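Long-range contacts in acyl-coenzyme A oxidase 1 (Yarrowia lipolytica, PDB 5Y9D), which oxidises 2,3-saturated acyl-CoAs to trans-2-enoyl-CoAs with FAD, passing the electrons to oxygen to give hydrogen peroxide in peroxisomal beta-oxidation: residues Arg325-Ala330 against Asp433-Ala438; His357-Leu362 against Leu628-Cys633; Pro363-Cys368 against Gly642-Phe647; Leu517-Leu522 against Leu595-Ala600. All blocks are in the same frame, centred on the assembly; numbering follows the deposited sequence.

Contact 1. Residues Arg325-Ala330 against Asp433-Ala438. With FAD (flavin-adenine dinucleotide), chain D.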
# COMPACT_ATOMS: atom_id res chain seq x y z
N ARG A 325 -3.57 5.25 -15.26
CA ARG A 325 -4.81 5.84 -14.84
C ARG A 325 -4.56 6.71 -13.63
O ARG A 325 -5.00 7.86 -13.57
CB ARG A 325 -5.83 4.76 -14.49
CG ARG A 325 -7.16 5.30 -13.97
CD ARG A 325 -8.13 4.20 -13.56
NE ARG A 325 -9.19 4.75 -12.73
CZ ARG A 325 -9.81 4.11 -11.75
NH1 ARG A 325 -9.53 2.84 -11.46
NH2 ARG A 325 -10.69 4.78 -11.02
N PHE A 326 -3.84 6.18 -12.66
CA PHE A 326 -3.65 6.91 -11.41
C PHE A 326 -2.60 8.01 -11.55
O PHE A 326 -2.72 9.02 -10.91
CB PHE A 326 -3.42 5.95 -10.24
CG PHE A 326 -4.65 5.16 -9.87
CD1 PHE A 326 -5.70 5.78 -9.20
CD2 PHE A 326 -4.79 3.82 -10.21
CE1 PHE A 326 -6.85 5.07 -8.85
CE2 PHE A 326 -5.94 3.12 -9.89
CZ PHE A 326 -6.98 3.74 -9.19
N LEU A 327 -1.62 7.86 -12.42
CA LEU A 327 -0.70 8.98 -12.66
C LEU A 327 -1.43 10.15 -13.33
O LEU A 327 -1.18 11.32 -13.00
CB LEU A 327 0.49 8.53 -13.49
CG LEU A 327 1.61 7.93 -12.66
CD1 LEU A 327 2.32 6.89 -13.49
CD2 LEU A 327 2.60 9.01 -12.19
N THR A 328 -2.37 9.83 -14.23
CA THR A 328 -3.20 10.86 -14.81
C THR A 328 -4.11 11.54 -13.77
O THR A 328 -4.30 12.74 -13.80
CB THR A 328 -4.01 10.33 -15.98
OG1 THR A 328 -3.10 9.93 -17.01
CG2 THR A 328 -4.96 11.40 -16.56
N ILE A 329 -4.67 10.81 -12.83
CA ILE A 329 -5.46 11.50 -11.83
C ILE A 329 -4.57 12.49 -11.07
O ILE A 329 -4.79 13.68 -11.10
CB ILE A 329 -6.10 10.49 -10.85
CG1 ILE A 329 -7.13 9.67 -11.59
CG2 ILE A 329 -6.70 11.23 -9.64
CD1 ILE A 329 -7.55 8.43 -10.85
N ALA A 330 -3.55 11.97 -10.43
CA ALA A 330 -2.62 12.76 -9.61
C ALA A 330 -2.01 13.99 -10.31
O ALA A 330 -2.00 15.07 -9.74
CB ALA A 330 -1.52 11.85 -9.09
N ASP A 433 -0.06 4.13 -4.84
CA ASP A 433 0.17 4.62 -3.48
C ASP A 433 0.80 6.01 -3.40
O ASP A 433 0.32 6.84 -2.63
CB ASP A 433 1.04 3.64 -2.69
CG ASP A 433 1.16 4.03 -1.19
OD1 ASP A 433 0.24 3.76 -0.38
OD2 ASP A 433 2.21 4.60 -0.82
N GLU A 434 1.87 6.24 -4.16
CA GLU A 434 2.42 7.60 -4.29
C GLU A 434 1.46 8.62 -4.90
O GLU A 434 1.43 9.76 -4.44
CB GLU A 434 3.76 7.63 -5.07
CG GLU A 434 4.89 6.82 -4.43
CD GLU A 434 5.24 7.27 -3.02
OE1 GLU A 434 5.18 8.50 -2.74
OE2 GLU A 434 5.59 6.40 -2.19
N CYS A 435 0.68 8.23 -5.92
CA CYS A 435 -0.37 9.13 -6.46
C CYS A 435 -1.46 9.44 -5.45
O CYS A 435 -2.01 10.53 -5.43
CB CYS A 435 -1.00 8.54 -7.72
SG CYS A 435 0.11 8.37 -9.14
N ARG A 436 -1.79 8.51 -4.58
CA ARG A 436 -2.84 8.78 -3.65
C ARG A 436 -2.38 9.94 -2.71
O ARG A 436 -3.08 10.96 -2.58
CB ARG A 436 -3.20 7.54 -2.85
CG ARG A 436 -4.35 7.80 -1.89
CD ARG A 436 -4.52 6.70 -0.87
NE ARG A 436 -3.25 6.12 -0.46
CZ ARG A 436 -2.48 6.56 0.54
NH1 ARG A 436 -2.82 7.61 1.29
NH2 ARG A 436 -1.34 5.92 0.82
N GLN A 437 -1.21 9.78 -2.11
CA GLN A 437 -0.67 10.79 -1.20
C GLN A 437 -0.45 12.11 -1.90
O GLN A 437 -0.69 13.16 -1.31
CB GLN A 437 0.66 10.33 -0.57
CG GLN A 437 0.51 9.14 0.36
CD GLN A 437 1.83 8.62 0.83
OE1 GLN A 437 2.47 9.22 1.69
NE2 GLN A 437 2.26 7.49 0.26
N ALA A 438 -0.00 12.04 -3.14
CA ALA A 438 0.16 13.24 -3.95
C ALA A 438 -1.13 14.07 -4.11
O ALA A 438 -1.08 15.22 -4.55
CB ALA A 438 0.69 12.87 -5.34
PA FAD D . -2.63 19.71 0.49
O1A FAD D . -3.28 20.41 -0.63
O2A FAD D . -2.08 20.45 1.63
O5B FAD D . -1.49 18.85 -0.16
C5B FAD D . -1.61 18.33 -1.47
C4B FAD D . -0.32 17.65 -1.88
O4B FAD D . 0.63 18.63 -2.28
C3B FAD D . 0.28 16.89 -0.72
O3B FAD D . 0.73 15.63 -1.19
C2B FAD D . 1.46 17.72 -0.28
O2B FAD D . 2.59 16.94 0.07
C1B FAD D . 1.78 18.59 -1.47
N9A FAD D . 2.19 19.91 -0.95
C8A FAD D . 1.43 20.78 -0.29
N7A FAD D . 2.14 21.87 0.04
C5A FAD D . 3.38 21.70 -0.40
C6A FAD D . 4.65 22.46 -0.39
N6A FAD D . 4.74 23.66 0.17
N1A FAD D . 5.73 21.91 -0.97
C2A FAD D . 5.67 20.72 -1.54
N3A FAD D . 4.56 19.99 -1.59
C4A FAD D . 3.41 20.40 -1.05
N1 FAD D . -9.71 18.35 8.84
C2 FAD D . -10.33 18.93 9.86
O2 FAD D . -10.19 20.14 10.01
N3 FAD D . -11.11 18.28 10.70
C4 FAD D . -11.30 16.98 10.58
O4 FAD D . -12.02 16.41 11.38
C4X FAD D . -10.65 16.25 9.50
N5 FAD D . -10.80 14.94 9.33
C5X FAD D . -10.20 14.31 8.33
C6 FAD D . -10.40 12.97 8.18
C7 FAD D . -9.79 12.30 7.16
C7M FAD D . -10.00 10.82 7.02
C8 FAD D . -8.93 13.03 6.21
C8M FAD D . -8.27 12.29 5.10
C9 FAD D . -8.72 14.38 6.36
C9A FAD D . -9.34 15.05 7.38
N10 FAD D . -9.15 16.42 7.55
C10 FAD D . -9.81 17.04 8.60
C1' FAD D . -8.33 17.20 6.63
C2' FAD D . -6.87 16.79 6.67
O2' FAD D . -6.30 17.47 7.76
C3' FAD D . -6.20 17.23 5.39
O3' FAD D . -6.31 16.18 4.46
C4' FAD D . -4.72 17.56 5.56
O4' FAD D . -4.52 18.29 6.77
C5' FAD D . -4.22 18.43 4.44
O5' FAD D . -4.48 17.82 3.20
P FAD D . -4.82 18.69 1.96
O1P FAD D . -5.94 18.05 1.29
O2P FAD D . -4.92 20.08 2.39
O3P FAD D . -3.56 18.54 1.04

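Contact 2. Residues His357-Leu362 against Leu628-Cys633. With FAD (flavin-adenine dinucleotide), chain D.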
# COMPACT_ATOMS: atom_id res chain seq x y z
N HIS A 357 7.46 17.63 -5.66
CA HIS A 357 6.26 16.98 -6.16
C HIS A 357 6.56 16.41 -7.53
O HIS A 357 6.09 15.33 -7.87
CB HIS A 357 5.11 17.99 -6.19
CG HIS A 357 3.75 17.37 -6.13
ND1 HIS A 357 3.14 17.03 -4.95
CD2 HIS A 357 2.87 17.05 -7.11
CE1 HIS A 357 1.95 16.52 -5.19
NE2 HIS A 357 1.77 16.52 -6.50
N GLN A 358 7.37 17.13 -8.29
CA GLN A 358 7.79 16.65 -9.59
C GLN A 358 8.57 15.36 -9.42
O GLN A 358 8.30 14.33 -10.07
CB GLN A 358 8.66 17.69 -10.29
CG GLN A 358 8.00 19.06 -10.44
CD GLN A 358 8.81 20.03 -11.28
OE1 GLN A 358 9.95 19.76 -11.64
NE2 GLN A 358 8.21 21.16 -11.59
N ARG A 359 9.54 15.37 -8.51
CA ARG A 359 10.31 14.16 -8.34
C ARG A 359 9.48 13.01 -7.69
O ARG A 359 9.79 11.86 -7.89
CB ARG A 359 11.63 14.43 -7.64
CG ARG A 359 11.65 14.12 -6.17
CD ARG A 359 12.98 14.56 -5.56
NE ARG A 359 14.13 13.80 -6.07
CZ ARG A 359 15.10 14.28 -6.85
NH1 ARG A 359 16.09 13.49 -7.21
NH2 ARG A 359 15.09 15.53 -7.27
N ARG A 360 8.41 13.32 -6.97
CA ARG A 360 7.54 12.26 -6.51
C ARG A 360 6.84 11.61 -7.70
O ARG A 360 6.76 10.37 -7.76
CB ARG A 360 6.50 12.74 -5.51
CG ARG A 360 7.06 13.14 -4.15
CD ARG A 360 6.07 14.05 -3.43
NE ARG A 360 4.87 13.32 -3.07
CZ ARG A 360 3.90 13.77 -2.27
NH1 ARG A 360 3.94 14.99 -1.74
NH2 ARG A 360 2.87 12.97 -2.02
N LEU A 361 6.39 12.41 -8.68
CA LEU A 361 5.51 11.85 -9.71
C LEU A 361 6.11 11.56 -11.08
O LEU A 361 5.80 10.54 -11.68
CB LEU A 361 4.28 12.72 -9.88
CG LEU A 361 3.45 12.86 -8.60
CD1 LEU A 361 2.32 13.85 -8.85
CD2 LEU A 361 2.93 11.52 -8.08
N LEU A 362 6.94 12.47 -11.57
CA LEU A 362 7.39 12.39 -12.96
C LEU A 362 8.29 11.18 -13.26
O LEU A 362 8.23 10.58 -14.34
CB LEU A 362 8.06 13.71 -13.35
CG LEU A 362 7.09 14.91 -13.29
CD1 LEU A 362 7.74 16.16 -13.88
CD2 LEU A 362 5.78 14.64 -14.02
N LEU A 628 20.73 16.55 -12.36
CA LEU A 628 20.18 16.12 -13.65
C LEU A 628 18.70 15.65 -13.54
O LEU A 628 17.89 15.99 -14.37
CB LEU A 628 21.06 15.02 -14.27
CG LEU A 628 22.47 15.41 -14.74
CD1 LEU A 628 23.11 14.27 -15.52
CD2 LEU A 628 22.48 16.68 -15.59
N VAL A 629 18.39 14.88 -12.51
CA VAL A 629 17.01 14.48 -12.24
C VAL A 629 16.12 15.71 -12.12
O VAL A 629 15.09 15.81 -12.80
CB VAL A 629 16.94 13.59 -10.97
CG1 VAL A 629 15.54 13.57 -10.37
CG2 VAL A 629 17.43 12.19 -11.29
N ASP A 630 16.53 16.65 -11.28
CA ASP A 630 15.89 17.97 -11.17
C ASP A 630 15.67 18.68 -12.51
O ASP A 630 14.58 19.24 -12.74
CB ASP A 630 16.73 18.88 -10.26
CG ASP A 630 16.78 18.40 -8.81
OD1 ASP A 630 16.68 17.18 -8.55
OD2 ASP A 630 16.93 19.25 -7.92
N GLU A 631 16.67 18.65 -13.40
CA GLU A 631 16.54 19.27 -14.73
C GLU A 631 15.52 18.55 -15.59
O GLU A 631 14.68 19.16 -16.24
CB GLU A 631 17.85 19.25 -15.53
CG GLU A 631 18.84 20.37 -15.25
CD GLU A 631 20.15 20.20 -16.03
OE1 GLU A 631 20.12 19.99 -17.27
OE2 GLU A 631 21.23 20.30 -15.39
N LEU A 632 15.65 17.24 -15.64
CA LEU A 632 14.80 16.39 -16.48
C LEU A 632 13.32 16.50 -16.07
O LEU A 632 12.42 16.48 -16.93
CB LEU A 632 15.30 14.93 -16.39
CG LEU A 632 16.57 14.69 -17.22
CD1 LEU A 632 17.23 13.39 -16.89
CD2 LEU A 632 16.25 14.69 -18.71
N CYS A 633 13.10 16.64 -14.76
CA CYS A 633 11.78 16.79 -14.17
C CYS A 633 11.17 18.10 -14.68
O CYS A 633 10.05 18.13 -15.20
CB CYS A 633 11.85 16.80 -12.64
SG CYS A 633 12.03 15.21 -11.77
PA FAD D . -2.63 19.71 0.49
O1A FAD D . -3.28 20.41 -0.63
O2A FAD D . -2.08 20.45 1.63
O5B FAD D . -1.49 18.85 -0.16
C5B FAD D . -1.61 18.33 -1.47
C4B FAD D . -0.32 17.65 -1.88
O4B FAD D . 0.63 18.63 -2.28
C3B FAD D . 0.28 16.89 -0.72
O3B FAD D . 0.73 15.63 -1.19
C2B FAD D . 1.46 17.72 -0.28
O2B FAD D . 2.59 16.94 0.07
C1B FAD D . 1.78 18.59 -1.47
N9A FAD D . 2.19 19.91 -0.95
C8A FAD D . 1.43 20.78 -0.29
N7A FAD D . 2.14 21.87 0.04
C5A FAD D . 3.38 21.70 -0.40
C6A FAD D . 4.65 22.46 -0.39
N6A FAD D . 4.74 23.66 0.17
N1A FAD D . 5.73 21.91 -0.97
C2A FAD D . 5.67 20.72 -1.54
N3A FAD D . 4.56 19.99 -1.59
C4A FAD D . 3.41 20.40 -1.05
N1 FAD D . -9.71 18.35 8.84
C2 FAD D . -10.33 18.93 9.86
O2 FAD D . -10.19 20.14 10.01
N3 FAD D . -11.11 18.28 10.70
C4 FAD D . -11.30 16.98 10.58
O4 FAD D . -12.02 16.41 11.38
C4X FAD D . -10.65 16.25 9.50
N5 FAD D . -10.80 14.94 9.33
C5X FAD D . -10.20 14.31 8.33
C6 FAD D . -10.40 12.97 8.18
C7 FAD D . -9.79 12.30 7.16
C7M FAD D . -10.00 10.82 7.02
C8 FAD D . -8.93 13.03 6.21
C8M FAD D . -8.27 12.29 5.10
C9 FAD D . -8.72 14.38 6.36
C9A FAD D . -9.34 15.05 7.38
N10 FAD D . -9.15 16.42 7.55
C10 FAD D . -9.81 17.04 8.60
C1' FAD D . -8.33 17.20 6.63
C2' FAD D . -6.87 16.79 6.67
O2' FAD D . -6.30 17.47 7.76
C3' FAD D . -6.20 17.23 5.39
O3' FAD D . -6.31 16.18 4.46
C4' FAD D . -4.72 17.56 5.56
O4' FAD D . -4.52 18.29 6.77
C5' FAD D . -4.22 18.43 4.44
O5' FAD D . -4.48 17.82 3.20
P FAD D . -4.82 18.69 1.96
O1P FAD D . -5.94 18.05 1.29
O2P FAD D . -4.92 20.08 2.39
O3P FAD D . -3.56 18.54 1.04

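Contact 3. Residues Pro363-Cys368 against Gly642-Phe647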
# COMPACT_ATOMS: atom_id res chain seq x y z
N PRO A 363 9.10 10.78 -12.28
CA PRO A 363 9.86 9.58 -12.58
C PRO A 363 8.96 8.37 -12.67
O PRO A 363 9.14 7.51 -13.53
CB PRO A 363 10.84 9.46 -11.42
CG PRO A 363 10.82 10.82 -10.74
CD PRO A 363 9.47 11.39 -11.00
N LEU A 364 7.97 8.32 -11.81
CA LEU A 364 6.91 7.32 -11.90
C LEU A 364 6.18 7.42 -13.26
O LEU A 364 5.90 6.38 -13.89
CB LEU A 364 5.95 7.43 -10.69
CG LEU A 364 6.62 7.43 -9.29
CD1 LEU A 364 5.60 7.63 -8.18
CD2 LEU A 364 7.44 6.17 -9.02
N LEU A 365 5.95 8.63 -13.76
CA LEU A 365 5.44 8.76 -15.15
C LEU A 365 6.34 8.07 -16.19
O LEU A 365 5.87 7.40 -17.09
CB LEU A 365 5.21 10.21 -15.57
CG LEU A 365 4.63 10.37 -16.99
CD1 LEU A 365 3.32 9.62 -17.16
CD2 LEU A 365 4.44 11.83 -17.36
N ALA A 366 7.64 8.25 -16.05
CA ALA A 366 8.57 7.58 -16.94
C ALA A 366 8.56 6.06 -16.73
O ALA A 366 8.51 5.30 -17.71
CB ALA A 366 9.95 8.15 -16.76
N TYR A 367 8.54 5.64 -15.48
CA TYR A 367 8.43 4.20 -15.15
C TYR A 367 7.28 3.65 -15.95
O TYR A 367 7.43 2.71 -16.72
CB TYR A 367 8.17 3.98 -13.63
CG TYR A 367 8.48 2.60 -13.08
CD1 TYR A 367 8.66 1.50 -13.90
CD2 TYR A 367 8.58 2.39 -11.71
CE1 TYR A 367 8.95 0.25 -13.39
CE2 TYR A 367 8.87 1.14 -11.19
CZ TYR A 367 9.04 0.07 -12.05
OH TYR A 367 9.32 -1.20 -11.58
N CYS A 368 6.12 4.26 -15.75
CA CYS A 368 4.90 3.84 -16.41
C CYS A 368 5.09 3.72 -17.92
O CYS A 368 4.82 2.65 -18.47
CB CYS A 368 3.76 4.81 -16.08
SG CYS A 368 2.28 4.40 -17.00
N GLY A 642 0.35 16.85 -21.89
CA GLY A 642 0.47 16.13 -23.14
C GLY A 642 0.72 14.64 -22.99
O GLY A 642 0.05 13.87 -23.62
N LEU A 643 1.65 14.24 -22.14
CA LEU A 643 1.95 12.82 -21.93
C LEU A 643 0.83 11.98 -21.28
O LEU A 643 0.46 10.84 -21.71
CB LEU A 643 3.26 12.72 -21.16
CG LEU A 643 4.29 13.69 -21.74
CD1 LEU A 643 5.38 14.04 -20.76
CD2 LEU A 643 4.88 13.16 -23.03
N THR A 644 0.24 12.60 -20.27
CA THR A 644 -0.93 12.05 -19.64
C THR A 644 -2.11 12.00 -20.61
O THR A 644 -2.87 11.06 -20.59
CB THR A 644 -1.23 12.76 -18.31
OG1 THR A 644 -1.17 14.17 -18.47
CG2 THR A 644 -0.19 12.39 -17.31
N ASP A 645 -2.24 13.02 -21.45
CA ASP A 645 -3.30 13.08 -22.45
C ASP A 645 -3.07 11.96 -23.43
O ASP A 645 -3.99 11.38 -23.98
CB ASP A 645 -3.30 14.44 -23.16
CG ASP A 645 -4.10 15.50 -22.42
OD1 ASP A 645 -4.82 15.17 -21.46
OD2 ASP A 645 -4.02 16.68 -22.79
N ALA A 646 -1.80 11.70 -23.65
CA ALA A 646 -1.23 10.74 -24.57
C ALA A 646 -1.64 9.34 -24.21
O ALA A 646 -1.68 8.47 -25.07
CB ALA A 646 0.28 10.85 -24.59
N PHE A 647 -1.95 9.12 -22.94
CA PHE A 647 -2.56 7.81 -22.60
C PHE A 647 -3.87 7.43 -23.35
O PHE A 647 -4.10 6.27 -23.62
CB PHE A 647 -2.72 7.63 -21.10
CG PHE A 647 -1.44 7.60 -20.37
CD1 PHE A 647 -0.36 6.93 -20.90
CD2 PHE A 647 -1.29 8.24 -19.17
CE1 PHE A 647 0.84 6.90 -20.24
CE2 PHE A 647 -0.09 8.22 -18.51
CZ PHE A 647 0.97 7.55 -19.04

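Contact 4. Residues Leu517-Leu522 against Leu595-Ala600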
# COMPACT_ATOMS: atom_id res chain seq x y z
N LEU A 517 24.11 11.82 -19.48
CA LEU A 517 22.90 12.00 -20.29
C LEU A 517 22.90 11.15 -21.55
O LEU A 517 22.13 11.40 -22.48
CB LEU A 517 22.73 13.46 -20.70
CG LEU A 517 22.25 14.44 -19.64
CD1 LEU A 517 22.20 15.83 -20.25
CD2 LEU A 517 20.88 14.03 -19.11
N SER A 518 23.77 10.14 -21.61
CA SER A 518 23.88 9.30 -22.80
C SER A 518 23.11 8.00 -22.59
O SER A 518 23.36 7.28 -21.63
CB SER A 518 25.34 8.97 -23.13
OG SER A 518 25.41 8.45 -24.45
N PRO A 519 22.18 7.69 -23.49
CA PRO A 519 21.54 6.38 -23.52
C PRO A 519 22.53 5.20 -23.50
O PRO A 519 22.39 4.29 -22.66
CB PRO A 519 20.76 6.41 -24.83
CG PRO A 519 20.39 7.85 -24.99
CD PRO A 519 21.53 8.64 -24.41
N GLU A 520 23.52 5.21 -24.38
CA GLU A 520 24.52 4.13 -24.42
C GLU A 520 25.20 3.98 -23.06
O GLU A 520 25.45 2.88 -22.61
CB GLU A 520 25.61 4.36 -25.49
CG GLU A 520 26.55 3.15 -25.69
CD GLU A 520 28.03 3.51 -25.95
OE1 GLU A 520 28.30 4.37 -26.83
OE2 GLU A 520 28.93 2.91 -25.29
N PHE A 521 25.53 5.09 -22.42
CA PHE A 521 26.27 4.98 -21.19
C PHE A 521 25.39 4.43 -20.07
O PHE A 521 25.84 3.61 -19.26
CB PHE A 521 26.87 6.33 -20.78
CG PHE A 521 27.52 6.28 -19.44
CD1 PHE A 521 28.84 5.87 -19.31
CD2 PHE A 521 26.78 6.54 -18.29
CE1 PHE A 521 29.42 5.78 -18.06
CE2 PHE A 521 27.35 6.44 -17.04
CZ PHE A 521 28.68 6.06 -16.92
N LEU A 522 24.14 4.89 -20.01
CA LEU A 522 23.23 4.49 -18.93
C LEU A 522 22.96 3.02 -19.09
O LEU A 522 23.12 2.25 -18.14
CB LEU A 522 21.94 5.31 -18.97
CG LEU A 522 22.20 6.80 -18.71
CD1 LEU A 522 21.01 7.68 -19.04
CD2 LEU A 522 22.68 7.01 -17.29
N LEU A 595 11.93 11.57 -20.83
CA LEU A 595 11.35 10.56 -19.94
C LEU A 595 12.30 9.37 -19.71
O LEU A 595 12.49 8.97 -18.58
CB LEU A 595 10.02 10.03 -20.50
CG LEU A 595 8.82 10.96 -20.44
CD1 LEU A 595 7.69 10.39 -21.27
CD2 LEU A 595 8.39 11.17 -18.99
N ALA A 596 12.87 8.82 -20.80
CA ALA A 596 13.84 7.70 -20.69
C ALA A 596 14.99 8.00 -19.76
O ALA A 596 15.25 7.22 -18.85
CB ALA A 596 14.41 7.34 -22.05
N ASN A 597 15.67 9.13 -19.97
CA ASN A 597 16.86 9.43 -19.17
C ASN A 597 16.49 9.71 -17.74
O ASN A 597 17.26 9.41 -16.83
CB ASN A 597 17.59 10.65 -19.69
CG ASN A 597 18.03 10.50 -21.12
OD1 ASN A 597 18.31 9.40 -21.60
ND2 ASN A 597 18.07 11.62 -21.83
N LEU A 598 15.33 10.32 -17.56
CA LEU A 598 14.79 10.53 -16.24
C LEU A 598 14.60 9.19 -15.53
O LEU A 598 15.05 9.00 -14.41
CB LEU A 598 13.47 11.29 -16.34
CG LEU A 598 12.70 11.45 -15.03
CD1 LEU A 598 13.56 12.07 -13.96
CD2 LEU A 598 11.47 12.30 -15.30
N PHE A 599 13.92 8.26 -16.19
CA PHE A 599 13.72 6.90 -15.66
C PHE A 599 15.07 6.26 -15.31
O PHE A 599 15.28 5.81 -14.19
CB PHE A 599 12.96 6.08 -16.73
CG PHE A 599 12.76 4.63 -16.38
CD1 PHE A 599 12.34 4.25 -15.13
CD2 PHE A 599 12.94 3.66 -17.35
CE1 PHE A 599 12.17 2.94 -14.81
CE2 PHE A 599 12.75 2.33 -17.05
CZ PHE A 599 12.37 1.98 -15.77
N ALA A 600 15.98 6.24 -16.27
CA ALA A 600 17.32 5.70 -16.06
C ALA A 600 18.05 6.34 -14.88
O ALA A 600 18.45 5.63 -13.96
CB ALA A 600 18.15 5.86 -17.33

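Contact 1. Residues Arg325-Ala330 against Asp433-Ala438
Cys435 lies against one turn of the opposite helix and touches Phe326, Leu327 and Ala330. Its CB meets the methyl of Ala330 first, with Cys435 CB 3.6 Å from Ala330 CB. Cys435 CB also rests near the carbonyl of Phe326, 3.7 Å from Phe326 O. With chi1 at -65°, SG stands beside the backbone N of Cys435 and anti to its carbonyl carbon. This turn carries the sulfur over the backbone of the other helix. There Cys435 SG lies 3.4 Å from Phe326 O and 3.7 Å from Leu327 CA. Beyond the backbone, the sulfur reaches the branch of Leu327, with Cys435 SG 3.9 Å from Leu327 CG.

The two helices belong to the C-alpha1 bundle of the acyl-CoA oxidase fold. They run nearly parallel, at 17°, and helix 355-391 runs between them in sequence. Their axes come within 9.0 Å, a close approach that the small Ala330 and Cys435 permit. Phe450 covers Cys435 from another helix, and its ring also meets that of Phe326. One turn after Cys435, Ala438 offers a looser touch, its CB 4.5 Å from Ala330 CB. Here helix 400-437 reaches the cofactor: the FAD ribose hydroxyl O3B donates a hydrogen bond of 2.9 Å to Gln437 O. The side chain of Gln437 turns instead to Trp426 of the second subunit.

Contact 2. Residues His357-Leu362 against Leu628-Cys633
Cys633 packs against Gln358, Arg359 and Leu362, and this is the buried, mostly apolar part of the contact. Leu362 drives its CD1 methyl against the backbone, 3.3 Å from Cys633 O. Gln358 lies on the same cysteine, with its OE1 3.7 Å from Cys633 CB. The extended chain of Gln358 leaves its amide nitrogen bonded to Ile352 O. Cys633 SG settles over the start of Arg359, 4.0 Å from Arg359 CA.

The helices cross steeply, at 79°, with axes 9.7 Å apart. Helix 355-391 is part of the C-alpha1 bundle, whereas helix 619-637 belongs to the C-terminal helical region found in acyl-CoA oxidases. At such an angle the two helices meet mainly around Cys633 and along the long side chain of Arg359.

Toward the partly exposed Asp630 the contact becomes polar and rests on that one side chain. Arg359 bends at chi3 (-65°), and its guanidinium lays one face on Val629 CG1. Its edge makes a salt bridge, with Arg359 NH2 2.6 Å from Asp630 OD1. The carboxylate oxygen sits in the guanidinium plane, but the nitrogen approaches it from above the carboxylate plane. NH1 has a second acidic partner in Glu605. A leucine in place of Arg359 would probably leave Asp630 and Glu605 without their shared positive mate. On another side of the same helix, Arg360 NH1 donates a 3.0 Å hydrogen bond to FAD O2B.

Contact 3. Residues Pro363-Cys368 against Gly642-Phe647
Leu365 reaches across to the end of the short helix 640-646 with both of its methyls. Leu365 CD1 goes to the ring of Phe647, 3.7 Å from Phe647 CZ, and approaches it obliquely. Leu365 CD2 turns to Leu643, at 4.1 Å from Leu643 CB. The CG of Leu365 is anti to its own nitrogen (chi1 -178°), which stretches the branch out toward the other segment. One turn on, Cys368 adds a sulfur-aromatic contact: its SG lies 4.9 Å from the centroid of the Phe647 ring, 48° off the ring normal. A glycine replacing Leu365 would probably open a gap between Leu643 and Phe647 and leave the phenylalanine ring less firmly held.

The next shell steadies these groups. Tyr369 meets the Phe647 ring with planes at about 45°, and Thr328 and Lys324 of helix 306-334 also pack on it. Leu327 of that helix packs on Cys368. On the other segment, Thr644 OG1 is hydrogen-bonded to Val640 O, while its methyl faces Leu365. Salt bridges from Asp645 to Arg37 and Arg332 tie down the far side of the short helix. This is apolar packing between the C-alpha1 helical bundle and the C-terminal helical region of an acyl-CoA oxidase.

Contact 4. Residues Leu517-Leu522 against Leu595-Ala600
Leu522 lays its CD1 methyl on Ala600: Leu522 CD1 is 3.8 Å from Ala600 CB, and Leu522 CB stands 4.2 Å from Ala600 CB. The CG of Leu522 sits beside the backbone N (chi1 -64°), and from there CD1 also extends to the amide of Asn597. Leu522 CD1 is 4.1 Å from Asn597 OD1, and the two side chains cross at about a right angle. This oxygen has its polar partner elsewhere, in a hydrogen bond with Tyr578 OH. Tyr578 also touches Leu522, so one tyrosine backs both sides of the contact. The other end of the amide lies near the turn before the helix, with Asn597 ND2 4.1 Å from Leu517 O, too long for a hydrogen bond. Pro519 adds a light touch through its ring, its CG 4.3 Å from Asn597 OD1.

Leu517 has just left the preceding helix. Ser518 takes the N-cap position of the next, and Pro519 follows in the first turn, where a proline lacking an N-H costs no helix bond. The first helical bond is from Leu522 N to Ser518 O. The arrangement is a helix start packed on the flank of a second helix, 589-606, within the all-helical C-terminal region of acyl-CoA oxidases.

In the fold
Helix 355-391 connects most of the set. It carries one segment each of contacts 2 and 3, whose centres are 13 Å apart, and its flank meets both helices of contact 1. Contact 1 touches contact 3 where Glu434 CB lies 3.6 Å from Leu364 CD1. Contacts 1 and 2 meet at the FAD: Ala438 N is 3.2 Å from Arg360 NH2, next to the cofactor ribose. Thr169, Ser175 and Asp466 of the second subunit also bind this FAD. Contact 4 does not touch contact 1; their centres are 24 Å apart. It joins the rest through Leu598 against Cys633 and Phe599 against Ala366 and Tyr367.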